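Local coordinates for VgrG protein (Vibrio cholerae, PDB 4DTH) that binds ATP and magnesium ions and, as an actin cross-linking toxin domain, probably joins G-actin molecules together, at residues Y248-W252 with N317-Y321; W252-E257 with S311-S315; P129-I133 with V141-T145; F118-I122 with G163-T167; G183-S187 with W200-K206. The contacts are given in a common frame with arbitrary orientation. Where two conformers were deposited one is given. Residues are numbered along the deposited sequence.

Contact 1 of 5, residues Y248-W252 with N317-Y321; sequences YINEW and NVFQY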
# COMPACT_ATOMS: atom_id res chain seq x y z
N TYR A 248 0.35 16.76 13.96
CA TYR A 248 -0.72 17.76 13.85
C TYR A 248 -1.87 17.10 13.07
O TYR A 248 -1.71 16.81 11.88
CB TYR A 248 -0.21 19.00 13.10
CG TYR A 248 0.64 19.89 13.97
CD1 TYR A 248 1.99 19.61 14.18
CD2 TYR A 248 0.10 21.01 14.59
CE1 TYR A 248 2.77 20.41 15.02
CE2 TYR A 248 0.87 21.83 15.41
CZ TYR A 248 2.21 21.52 15.63
OH TYR A 248 2.97 22.33 16.43
N ILE A 249 -2.99 16.82 13.77
CA ILE A 249 -4.23 16.21 13.23
C ILE A 249 -5.31 17.27 13.24
O ILE A 249 -5.70 17.71 14.33
CB ILE A 249 -4.74 14.98 14.07
CG1 ILE A 249 -3.65 13.93 14.35
CG2 ILE A 249 -6.03 14.37 13.47
CD1 ILE A 249 -3.21 13.09 13.20
N ASN A 250 -5.84 17.64 12.06
CA ASN A 250 -6.91 18.64 11.96
C ASN A 250 -6.44 19.92 12.65
O ASN A 250 -5.38 20.43 12.30
CB ASN A 250 -8.24 18.11 12.55
CG ASN A 250 -9.34 17.94 11.56
OD1 ASN A 250 -9.11 17.84 10.35
ND2 ASN A 250 -10.54 17.82 12.09
N GLU A 251 -7.14 20.33 13.74
CA GLU A 251 -6.79 21.51 14.51
C GLU A 251 -6.05 21.18 15.82
O GLU A 251 -5.71 22.10 16.57
CB GLU A 251 -8.02 22.39 14.76
CG GLU A 251 -8.51 23.12 13.52
CD GLU A 251 -9.81 23.88 13.69
OE1 GLU A 251 -9.86 24.82 14.52
OE2 GLU A 251 -10.79 23.55 12.97
N TRP A 252 -5.76 19.88 16.09
CA TRP A 252 -5.05 19.50 17.32
C TRP A 252 -3.57 19.81 17.20
O TRP A 252 -2.93 19.40 16.22
CB TRP A 252 -5.23 18.02 17.66
CG TRP A 252 -4.60 17.64 18.97
CD1 TRP A 252 -5.07 17.93 20.22
CD2 TRP A 252 -3.40 16.87 19.16
NE1 TRP A 252 -4.23 17.40 21.17
CE2 TRP A 252 -3.22 16.71 20.55
CE3 TRP A 252 -2.49 16.25 18.28
CZ2 TRP A 252 -2.15 15.98 21.09
CZ3 TRP A 252 -1.42 15.54 18.82
CH2 TRP A 252 -1.27 15.39 20.21
N ASN A 317 -10.76 16.27 17.43
CA ASN A 317 -10.00 16.39 16.20
C ASN A 317 -9.85 15.09 15.42
O ASN A 317 -9.99 15.11 14.20
CB ASN A 317 -8.68 17.11 16.44
CG ASN A 317 -8.89 18.61 16.52
OD1 ASN A 317 -9.13 19.26 15.50
ND2 ASN A 317 -8.88 19.16 17.73
N VAL A 318 -9.60 13.96 16.12
CA VAL A 318 -9.47 12.65 15.48
C VAL A 318 -10.86 12.25 14.92
O VAL A 318 -10.95 11.84 13.77
CB VAL A 318 -8.88 11.56 16.44
CG1 VAL A 318 -9.05 10.15 15.86
CG2 VAL A 318 -7.41 11.84 16.74
N PHE A 319 -11.92 12.40 15.74
CA PHE A 319 -13.28 12.07 15.32
C PHE A 319 -13.67 12.85 14.05
O PHE A 319 -14.04 12.22 13.07
CB PHE A 319 -14.30 12.27 16.46
CG PHE A 319 -15.68 11.78 16.11
CD1 PHE A 319 -16.59 12.61 15.46
CD2 PHE A 319 -16.07 10.47 16.40
CE1 PHE A 319 -17.86 12.14 15.11
CE2 PHE A 319 -17.34 10.01 16.05
CZ PHE A 319 -18.23 10.84 15.41
N GLN A 320 -13.52 14.20 14.05
CA GLN A 320 -13.86 15.05 12.90
C GLN A 320 -13.01 14.72 11.67
O GLN A 320 -13.54 14.67 10.56
CB GLN A 320 -13.71 16.55 13.26
CG GLN A 320 -14.32 17.50 12.20
CD GLN A 320 -13.85 18.94 12.26
OE1 GLN A 320 -12.90 19.30 12.97
NE2 GLN A 320 -14.48 19.80 11.46
N TYR A 321 -11.69 14.50 11.88
CA TYR A 321 -10.78 14.17 10.81
C TYR A 321 -11.30 12.98 10.00
O TYR A 321 -11.41 13.07 8.78
CB TYR A 321 -9.38 13.87 11.37
CG TYR A 321 -8.40 13.43 10.30
CD1 TYR A 321 -7.80 14.36 9.46
CD2 TYR A 321 -8.06 12.09 10.14
CE1 TYR A 321 -6.91 13.97 8.46
CE2 TYR A 321 -7.16 11.68 9.16
CZ TYR A 321 -6.59 12.63 8.32
OH TYR A 321 -5.70 12.24 7.36

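Contact 2 of 5, residues W252-E257 with S311-S315; sequences WDPMSE and SESLS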
# COMPACT_ATOMS: atom_id res chain seq x y z
N TRP A 252 -5.76 19.88 16.09
CA TRP A 252 -5.05 19.50 17.32
C TRP A 252 -3.57 19.81 17.20
O TRP A 252 -2.93 19.40 16.22
CB TRP A 252 -5.23 18.02 17.66
CG TRP A 252 -4.60 17.64 18.97
CD1 TRP A 252 -5.07 17.93 20.22
CD2 TRP A 252 -3.40 16.87 19.16
NE1 TRP A 252 -4.23 17.40 21.17
CE2 TRP A 252 -3.22 16.71 20.55
CE3 TRP A 252 -2.49 16.25 18.28
CZ2 TRP A 252 -2.15 15.98 21.09
CZ3 TRP A 252 -1.42 15.54 18.82
CH2 TRP A 252 -1.27 15.39 20.21
N ASP A 253 -3.06 20.53 18.20
CA ASP A 253 -1.66 20.93 18.26
C ASP A 253 -0.95 20.12 19.35
O ASP A 253 -1.22 20.31 20.53
CB ASP A 253 -1.57 22.45 18.52
CG ASP A 253 -0.16 23.01 18.67
OD1 ASP A 253 0.81 22.22 18.58
OD2 ASP A 253 -0.03 24.21 18.93
N PRO A 254 -0.03 19.20 18.97
CA PRO A 254 0.69 18.40 19.99
C PRO A 254 1.45 19.23 21.03
O PRO A 254 1.53 18.84 22.19
CB PRO A 254 1.65 17.55 19.17
CG PRO A 254 1.78 18.27 17.85
CD PRO A 254 0.42 18.84 17.61
N MET A 255 1.95 20.41 20.62
CA MET A 255 2.67 21.32 21.51
C MET A 255 1.77 21.88 22.63
O MET A 255 2.27 22.19 23.71
CB MET A 255 3.38 22.44 20.71
CG MET A 255 4.57 21.94 19.88
SD MET A 255 6.00 21.41 20.88
CE MET A 255 6.65 23.05 21.40
N SER A 256 0.42 21.91 22.41
CA SER A 256 -0.54 22.36 23.42
C SER A 256 -0.63 21.35 24.59
O SER A 256 -1.08 21.70 25.67
CB SER A 256 -1.92 22.59 22.80
OG SER A 256 -2.61 21.38 22.57
N GLU A 257 -0.18 20.11 24.35
CA GLU A 257 -0.16 19.05 25.35
C GLU A 257 1.29 18.70 25.71
O GLU A 257 1.57 17.61 26.22
CB GLU A 257 -0.97 17.84 24.90
CG GLU A 257 -2.47 18.12 24.88
CD GLU A 257 -3.39 16.99 24.52
OE1 GLU A 257 -3.05 15.82 24.81
OE2 GLU A 257 -4.48 17.27 23.97
N SER A 311 -7.56 13.52 25.53
CA SER A 311 -8.07 14.86 25.82
C SER A 311 -9.24 15.17 24.91
O SER A 311 -9.36 14.55 23.84
CB SER A 311 -6.97 15.90 25.61
OG SER A 311 -6.67 16.01 24.22
N GLU A 312 -10.10 16.12 25.32
CA GLU A 312 -11.24 16.55 24.52
C GLU A 312 -10.80 17.01 23.13
O GLU A 312 -11.39 16.59 22.14
CB GLU A 312 -12.06 17.66 25.24
CG GLU A 312 -13.19 18.25 24.40
CD GLU A 312 -14.25 17.31 23.84
OE1 GLU A 312 -14.32 16.14 24.27
OE2 GLU A 312 -15.04 17.77 22.99
N SER A 313 -9.75 17.85 23.06
CA SER A 313 -9.23 18.37 21.80
C SER A 313 -8.72 17.26 20.86
O SER A 313 -9.11 17.23 19.70
CB SER A 313 -8.16 19.43 22.03
OG SER A 313 -7.73 19.91 20.76
N LEU A 314 -7.92 16.33 21.39
CA LEU A 314 -7.43 15.23 20.55
C LEU A 314 -8.58 14.35 20.08
O LEU A 314 -8.64 14.03 18.89
CB LEU A 314 -6.33 14.42 21.27
CG LEU A 314 -5.68 13.27 20.49
CD1 LEU A 314 -5.14 13.71 19.10
CD2 LEU A 314 -4.60 12.61 21.33
N SER A 315 -9.53 14.01 20.98
CA SER A 315 -10.69 13.18 20.67
C SER A 315 -11.57 13.81 19.57
O SER A 315 -11.91 13.13 18.61
CB SER A 315 -11.52 12.93 21.93
OG SER A 315 -10.77 12.27 22.94
O HOH W 1 -4.89 21.56 20.31
O HOH W 2 -4.78 13.22 25.22

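Contact 3 of 5, residues P129-I133 with V141-T145; sequences PLAPI and VIEIT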
# COMPACT_ATOMS: atom_id res chain seq x y z
N PRO A 129 17.37 3.68 -21.71
CA PRO A 129 16.04 3.23 -21.29
C PRO A 129 15.87 1.75 -21.55
O PRO A 129 16.54 1.18 -22.43
CB PRO A 129 15.08 4.02 -22.20
CG PRO A 129 15.88 4.47 -23.34
CD PRO A 129 17.31 4.54 -22.92
N LEU A 130 14.97 1.12 -20.80
CA LEU A 130 14.56 -0.26 -20.99
C LEU A 130 13.77 -0.28 -22.30
O LEU A 130 13.04 0.68 -22.58
CB LEU A 130 13.58 -0.65 -19.87
CG LEU A 130 13.96 -1.69 -18.84
CD1 LEU A 130 12.70 -2.33 -18.27
CD2 LEU A 130 14.83 -2.80 -19.41
N ALA A 131 13.94 -1.33 -23.11
CA ALA A 131 13.22 -1.45 -24.37
C ALA A 131 12.04 -2.42 -24.20
O ALA A 131 12.16 -3.41 -23.47
CB ALA A 131 14.14 -1.96 -25.47
N PRO A 132 10.89 -2.14 -24.88
CA PRO A 132 9.77 -3.08 -24.80
C PRO A 132 10.11 -4.34 -25.60
O PRO A 132 10.30 -4.29 -26.83
CB PRO A 132 8.58 -2.31 -25.38
CG PRO A 132 9.14 -1.17 -26.09
CD PRO A 132 10.59 -1.00 -25.78
N ILE A 133 10.36 -5.43 -24.89
CA ILE A 133 10.77 -6.70 -25.48
C ILE A 133 9.93 -7.84 -24.92
O ILE A 133 9.24 -7.67 -23.90
CB ILE A 133 12.30 -6.97 -25.24
CG1 ILE A 133 12.69 -6.95 -23.74
CG2 ILE A 133 13.19 -6.03 -26.05
CD1 ILE A 133 12.61 -8.27 -23.04
N VAL A 141 6.30 -10.06 -21.40
CA VAL A 141 6.42 -8.92 -22.31
C VAL A 141 6.55 -7.63 -21.51
O VAL A 141 5.73 -7.38 -20.61
CB VAL A 141 5.20 -8.85 -23.29
CG1 VAL A 141 5.26 -7.58 -24.15
CG2 VAL A 141 5.10 -10.09 -24.17
N ILE A 142 7.56 -6.82 -21.83
CA ILE A 142 7.74 -5.50 -21.23
C ILE A 142 7.06 -4.50 -22.14
O ILE A 142 7.30 -4.50 -23.35
CB ILE A 142 9.25 -5.10 -21.06
CG1 ILE A 142 10.01 -6.06 -20.14
CG2 ILE A 142 9.38 -3.65 -20.57
CD1 ILE A 142 11.60 -5.89 -20.20
N GLU A 143 6.26 -3.62 -21.56
CA GLU A 143 5.64 -2.50 -22.25
C GLU A 143 6.20 -1.25 -21.58
O GLU A 143 6.27 -1.21 -20.34
CB GLU A 143 4.11 -2.53 -22.11
CG GLU A 143 3.44 -3.66 -22.87
CD GLU A 143 3.26 -3.46 -24.36
OE1 GLU A 143 2.84 -4.43 -25.03
OE2 GLU A 143 3.54 -2.35 -24.87
N ILE A 144 6.66 -0.27 -22.36
CA ILE A 144 7.22 0.99 -21.84
C ILE A 144 6.20 2.10 -22.05
O ILE A 144 5.84 2.40 -23.19
CB ILE A 144 8.61 1.32 -22.46
CG1 ILE A 144 9.68 0.24 -22.13
CG2 ILE A 144 9.09 2.75 -22.08
CD1 ILE A 144 9.94 -0.01 -20.62
N THR A 145 5.74 2.71 -20.96
CA THR A 145 4.74 3.78 -21.02
C THR A 145 5.35 5.17 -20.93
O THR A 145 4.73 6.13 -21.38
CB THR A 145 3.61 3.52 -20.04
OG1 THR A 145 4.16 3.49 -18.73
CG2 THR A 145 2.87 2.22 -20.35

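Contact 4 of 5, residues F118-I122 with G163-T167; sequences FTTHI and GQTIT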
# COMPACT_ATOMS: atom_id res chain seq x y z
N PHE A 118 17.31 -6.99 -16.17
CA PHE A 118 17.94 -5.75 -15.70
C PHE A 118 19.45 -5.96 -15.50
O PHE A 118 20.23 -5.05 -15.80
CB PHE A 118 17.30 -5.27 -14.40
CG PHE A 118 16.08 -4.38 -14.50
CD1 PHE A 118 16.08 -3.27 -15.35
CD2 PHE A 118 14.99 -4.55 -13.65
CE1 PHE A 118 14.98 -2.40 -15.39
CE2 PHE A 118 13.90 -3.68 -13.69
CZ PHE A 118 13.90 -2.62 -14.57
N THR A 119 19.85 -7.14 -14.97
CA THR A 119 21.26 -7.51 -14.75
C THR A 119 22.03 -7.41 -16.08
O THR A 119 23.12 -6.83 -16.11
CB THR A 119 21.37 -8.89 -14.06
OG1 THR A 119 20.66 -8.86 -12.82
CG2 THR A 119 22.83 -9.31 -13.81
N THR A 120 21.45 -7.94 -17.18
CA THR A 120 22.07 -7.86 -18.50
C THR A 120 22.04 -6.41 -18.99
O THR A 120 23.04 -5.94 -19.53
CB THR A 120 21.36 -8.83 -19.47
OG1 THR A 120 21.53 -10.15 -18.97
CG2 THR A 120 21.91 -8.77 -20.90
N HIS A 121 20.91 -5.70 -18.77
CA HIS A 121 20.73 -4.31 -19.21
C HIS A 121 21.80 -3.36 -18.68
O HIS A 121 22.36 -2.60 -19.44
CB HIS A 121 19.32 -3.79 -18.87
CG HIS A 121 19.03 -2.44 -19.46
ND1 HIS A 121 18.56 -2.31 -20.76
CD2 HIS A 121 19.17 -1.21 -18.92
CE1 HIS A 121 18.39 -1.01 -20.95
NE2 HIS A 121 18.75 -0.31 -19.88
N ILE A 122 22.12 -3.43 -17.39
CA ILE A 122 23.16 -2.55 -16.81
C ILE A 122 24.58 -2.95 -17.24
O ILE A 122 25.53 -2.17 -17.11
CB ILE A 122 23.02 -2.41 -15.28
CG1 ILE A 122 23.19 -3.79 -14.58
CG2 ILE A 122 21.72 -1.69 -14.90
CD1 ILE A 122 23.53 -3.74 -13.04
N GLY A 163 29.34 -4.80 -11.90
CA GLY A 163 28.88 -6.15 -12.24
C GLY A 163 27.77 -6.67 -11.34
O GLY A 163 27.69 -7.87 -11.08
N GLN A 164 26.88 -5.76 -10.87
CA GLN A 164 25.80 -6.12 -9.96
C GLN A 164 24.80 -7.10 -10.54
O GLN A 164 24.43 -7.00 -11.72
CB GLN A 164 24.99 -4.88 -9.51
CG GLN A 164 25.71 -3.96 -8.55
CD GLN A 164 26.34 -2.80 -9.27
OE1 GLN A 164 26.87 -2.91 -10.39
NE2 GLN A 164 26.36 -1.65 -8.59
N THR A 165 24.29 -7.98 -9.67
CA THR A 165 23.15 -8.82 -9.96
C THR A 165 21.99 -8.03 -9.33
O THR A 165 22.12 -7.56 -8.19
CB THR A 165 23.30 -10.22 -9.35
OG1 THR A 165 24.41 -10.85 -9.99
CG2 THR A 165 22.05 -11.09 -9.54
N ILE A 166 20.91 -7.84 -10.09
CA ILE A 166 19.73 -7.12 -9.60
C ILE A 166 18.97 -8.05 -8.69
O ILE A 166 18.64 -9.17 -9.07
CB ILE A 166 18.89 -6.52 -10.76
CG1 ILE A 166 19.75 -5.57 -11.64
CG2 ILE A 166 17.62 -5.82 -10.24
CD1 ILE A 166 20.63 -4.53 -10.88
N THR A 167 18.76 -7.61 -7.44
CA THR A 167 18.21 -8.43 -6.38
C THR A 167 16.99 -7.85 -5.67
O THR A 167 16.65 -6.69 -5.84
CB THR A 167 19.32 -8.77 -5.34
OG1 THR A 167 19.82 -7.54 -4.79
CG2 THR A 167 20.48 -9.61 -5.96
O HOH W 3 25.17 -6.70 -14.35

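Contact 5 of 5, residues G183-S187 with W200-K206; sequences GFGTS and WYQKSLK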
# COMPACT_ATOMS: atom_id res chain seq x y z
N GLY A 183 -16.51 -8.51 6.49
CA GLY A 183 -15.83 -9.66 7.07
C GLY A 183 -14.91 -9.34 8.23
O GLY A 183 -14.59 -10.23 9.03
N PHE A 184 -14.44 -8.08 8.33
CA PHE A 184 -13.50 -7.69 9.39
C PHE A 184 -14.14 -7.77 10.78
O PHE A 184 -15.02 -6.97 11.11
CB PHE A 184 -12.90 -6.30 9.13
CG PHE A 184 -11.52 -6.15 9.73
CD1 PHE A 184 -11.35 -6.07 11.11
CD2 PHE A 184 -10.39 -6.05 8.92
CE1 PHE A 184 -10.07 -5.94 11.67
CE2 PHE A 184 -9.12 -5.92 9.48
CZ PHE A 184 -8.97 -5.85 10.85
N GLY A 185 -13.66 -8.73 11.56
CA GLY A 185 -14.15 -9.02 12.90
C GLY A 185 -14.87 -10.36 12.97
O GLY A 185 -15.14 -10.85 14.07
N THR A 186 -15.19 -10.96 11.80
CA THR A 186 -15.89 -12.25 11.75
C THR A 186 -14.96 -13.45 11.95
O THR A 186 -15.44 -14.55 12.22
CB THR A 186 -16.76 -12.41 10.49
OG1 THR A 186 -15.90 -12.54 9.35
CG2 THR A 186 -17.77 -11.27 10.31
N SER A 187 -13.62 -13.26 11.75
CA SER A 187 -12.59 -14.31 11.88
C SER A 187 -12.89 -15.55 10.99
O SER A 187 -12.40 -16.65 11.27
CB SER A 187 -12.44 -14.76 13.34
OG SER A 187 -12.62 -13.72 14.29
N TRP A 200 -3.23 -3.07 16.85
CA TRP A 200 -4.17 -1.96 17.03
C TRP A 200 -5.62 -2.40 17.07
O TRP A 200 -6.45 -1.64 17.56
CB TRP A 200 -3.95 -0.88 15.97
CG TRP A 200 -4.02 -1.37 14.55
CD1 TRP A 200 -2.97 -1.69 13.74
CD2 TRP A 200 -5.21 -1.58 13.77
NE1 TRP A 200 -3.43 -2.09 12.50
CE2 TRP A 200 -4.80 -2.04 12.50
CE3 TRP A 200 -6.59 -1.42 14.02
CZ2 TRP A 200 -5.72 -2.35 11.49
CZ3 TRP A 200 -7.49 -1.73 13.02
CH2 TRP A 200 -7.06 -2.20 11.77
N TYR A 201 -5.95 -3.57 16.49
CA TYR A 201 -7.34 -4.03 16.47
C TYR A 201 -7.76 -4.60 17.82
O TYR A 201 -7.15 -5.55 18.31
CB TYR A 201 -7.60 -5.04 15.34
CG TYR A 201 -9.04 -5.50 15.29
CD1 TYR A 201 -10.07 -4.62 14.98
CD2 TYR A 201 -9.38 -6.82 15.58
CE1 TYR A 201 -11.40 -5.04 14.93
CE2 TYR A 201 -10.70 -7.26 15.52
CZ TYR A 201 -11.71 -6.36 15.20
OH TYR A 201 -13.01 -6.79 15.17
N GLN A 202 -8.81 -4.01 18.40
CA GLN A 202 -9.31 -4.42 19.72
C GLN A 202 -10.61 -5.18 19.60
O GLN A 202 -11.70 -4.60 19.60
CB GLN A 202 -9.43 -3.20 20.65
CG GLN A 202 -8.12 -2.43 20.76
CD GLN A 202 -8.20 -1.36 21.82
OE1 GLN A 202 -8.56 -1.63 22.96
NE2 GLN A 202 -7.82 -0.14 21.47
N LYS A 203 -10.50 -6.51 19.46
CA LYS A 203 -11.67 -7.35 19.30
C LYS A 203 -12.69 -7.26 20.46
O LYS A 203 -13.88 -7.46 20.22
CB LYS A 203 -11.26 -8.79 19.02
CG LYS A 203 -12.42 -9.65 18.58
CD LYS A 203 -12.09 -10.40 17.30
CE LYS A 203 -13.00 -11.60 17.15
NZ LYS A 203 -12.86 -12.58 18.25
N SER A 204 -12.23 -6.88 21.67
CA SER A 204 -13.09 -6.71 22.84
C SER A 204 -14.18 -5.65 22.61
O SER A 204 -15.23 -5.69 23.25
CB SER A 204 -12.26 -6.37 24.08
OG SER A 204 -11.64 -5.10 23.96
N LEU A 205 -13.92 -4.70 21.67
CA LEU A 205 -14.88 -3.64 21.35
C LEU A 205 -16.19 -4.14 20.73
O LEU A 205 -17.21 -3.46 20.82
CB LEU A 205 -14.23 -2.55 20.47
CG LEU A 205 -13.18 -1.71 21.17
CD1 LEU A 205 -12.39 -0.92 20.16
CD2 LEU A 205 -13.81 -0.78 22.23
N LYS A 206 -16.17 -5.33 20.10
CA LYS A 206 -17.39 -5.90 19.50
C LYS A 206 -18.44 -6.19 20.57
O LYS A 206 -19.56 -5.69 20.48
CB LYS A 206 -17.07 -7.20 18.78
CG LYS A 206 -16.45 -6.97 17.43
CD LYS A 206 -16.44 -8.23 16.69
CE LYS A 206 -15.17 -8.94 16.90
NZ LYS A 206 -15.38 -10.39 16.71
O HOH W 4 -14.47 -5.50 13.35

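Contact 1 of 5, residues Y248-W252 with N317-Y321
Asn317 and Asn250 meet where a tight turn comes down on the side of helix 312-323, and with Ile249 they account for most of the buried surface. Residues Ile249 to Trp252 form a type II' beta turn, closed by the 2.8 Å hydrogen bond from Trp252 N to Ile249 O. Within the turn Glu251 N has no backbone acceptor, and the Asn317 side chain takes it up: Glu251 N donates to Asn317 OD1 at 2.9 Å. The Asn317 side-chain amide is oriented by a second bond, ND2 to Ser313 O, one helical turn earlier. Asn250 occupies the second position of the turn with a positive phi of 55°, a conformation that asparagine tolerates better than most residues, and its side chain lies along the helix. Its OD1 reaches the ring edge of Tyr321, 3.8 Å from CD1, while its ND2 comes within 2.9 Å of Gln320 OE1 at an angle too poor for a hydrogen bond. Ile249 supplies the apolar part, with CG2 4.0 Å from Tyr321 CB and 4.4 Å from Val318 CG2. Ile249 also touches Ala242 on helix 221-245, so it fills the corner between that helix and helix 312-323. What results is a type II' turn docked on a helix flank, its central peptide NH bound by a helix asparagine.

Contact 2 of 5, residues W252-E257 with S311-S315
This is a loop-to-helix contact at the start of helix 312-323, where the connection following helix 221-245 meets the first turn of the helix through one acid and one aromatic ring. Glu257 OE2 is the hub. It accepts from Ser311 OG at 2.5 Å and, within its own segment, from Trp252 NE1 at 2.8 Å, so the carboxylate ties the indole to the helix end. A water adds a second link, donating to Glu257 OE1 at 3.1 Å and accepting from Ser311 N at 2.8 Å. The indole then lies against Leu314: Leu314 CD1 sits 3.8 Å from the centroid of the Trp252 six-membered ring, close to the ring normal, a CH-pi contact over the face. Trp252 and Leu314 also both touch Ala242 of helix 221-245. Asp253 turns away from the helix and uses OD1 to accept from Met255 N at 3.0 Å, an Asx turn leading into the short 3-10 segment 254-256. Ser311 meanwhile accepts from Leu314 N through OG at 3.1 Å. One hydroxyl thus serves both as the cap and as donor to Glu257, giving a classic serine N-cap with a carboxylate bound behind it.

Contact 3 of 5, residues P129-I133 with V141-T145
The chain at 129-133 is extended without being a regular strand, and it runs roughly antiparallel to strand residues 141-144, the end-to-end directions lying 143° apart. The two backbones are closest at Pro132 and Ile142, with CA atoms 4.8 Å apart, yet a single hydrogen bond joins them: Ile142 N to Ile133 O, 2.8 Å and nearly straight. The same carbonyl receives a CA-H...O contact from Val141 CA at 3.5 Å. Pro132 CA rests 3.2 Å from Ile142 O, and no second backbone hydrogen bond forms between the segments. Side chains do the rest. Ile142 and Ile144 point toward the loop; Ile142 CD1 meets Ile133 CD1 at 3.8 Å and Leu130 CD1 at 4.2 Å, while Ile144 CD1 reaches Leu130 CB at 3.8 Å and Ile144 CG1 lies 4.0 Å from Pro132 CD. Glu143 points away and forms a salt bridge with Lys50. The backbone alternates too: Val141 and Glu143 hydrogen-bond to strand 45-51, whereas Ile142 gives its NH to the loop; its side chain packs on Trp113 and His117 of helix 101-124.

Contact 4 of 5, residues F118-I122 with G163-T167
Phe118 starts the contact by presenting its CB to Ile166, 3.7 Å from CG1, before its ring heads off toward Leu34 and Ile151 on the neighbouring strands. Thr119 follows and makes the one direct hydrogen bond between the segments: its OG1 accepts from Ile166 N at 2.9 Å with an almost linear geometry (173°). The hydroxyl is at the same time bonded to Ala115 O, one turn back in the helix, which holds the oxygen in place to receive the loop amide. Thr119 CG2 rests 3.5 Å from Gln164 O, and the backbone of Thr119 is joined to the same carbonyl by a water that donates to Thr119 O and to Gln164 O, each at 2.7 Å. This is the layered alpha/beta part of the fold: helix 101-124 lies against strands 34-38 and 150-153, and residues 163-167, on the long connection between strands 150-153 and 173-180, pass alongside that helix. Ile166 is the residue of this passing chain that turns inward, meeting Phe118 and also touching Leu34 of strand 34-38. One turn past Phe118, whose carbonyl O accepts from Ile122 N at 3.0 Å, Ile122 packs its CD1 3.7 Å from Ile166 CD1 and 3.6 Å from Gln164 O, and its side chain also touches Ile151 and Ala153 of strand 150-153.

Contact 5 of 5, residues G183-S187 with W200-K206
With chi1 at -152° (t), Phe184 swings its ring across to Tyr201, itself t at chi1, and the two form a T-shaped pair: the Phe184 edge meets the Tyr201 face, centroids 5.0 Å apart and planes at 78°. Trp200 is p at chi1, which brings CH2 to 4.2 Å from Phe184 CZ, while its NE1 bonds Ile277 O. A water links Tyr201 OH and Phe184 O, 2.7 Å from each. Phe184 is the second residue of a type II beta turn, Gly183 to Thr186, in the connection between strand 173-180 and helix 190-196, and Tyr201 and Trp200 pack against it. Gly185 takes the third position with positive phi, and a CB there would clash with Tyr201 OH, whose oxygen already lies 3.4 Å from Gly185 CA. Thr186, p at chi1, bends its OG1 back to donate to Gly183 O at 2.7 Å. Lys206 reaches over through an off-rotamer chi3 of -93° so that NZ donates to Gly185 O at 2.7 Å, although the position of NZ is less certain.

Overall arrangement
The five contacts fall into two groups on opposite sides of the chain's centre. Contacts 1 and 2 share Trp252 and helix 312-323, their centres 9 Å apart, and touch where Tyr248 meets Asp253 and Pro254; contact 5 lies in the same half, 24 Å from contact 1 between centres. Contacts 3 and 4 form the other group, 16 Å apart between centres, joined where Leu130 packs on Phe118 of helix 101-124. The centres of contacts 3 and 5 are 45 Å apart. Contacts 1 and 5 stand back from bound ATP, about 12 Å from the Tyr321 side chain and about 13 Å from that of Phe184, with magnesium ions held by Glu28, Glu90, Gln174 and Glu351.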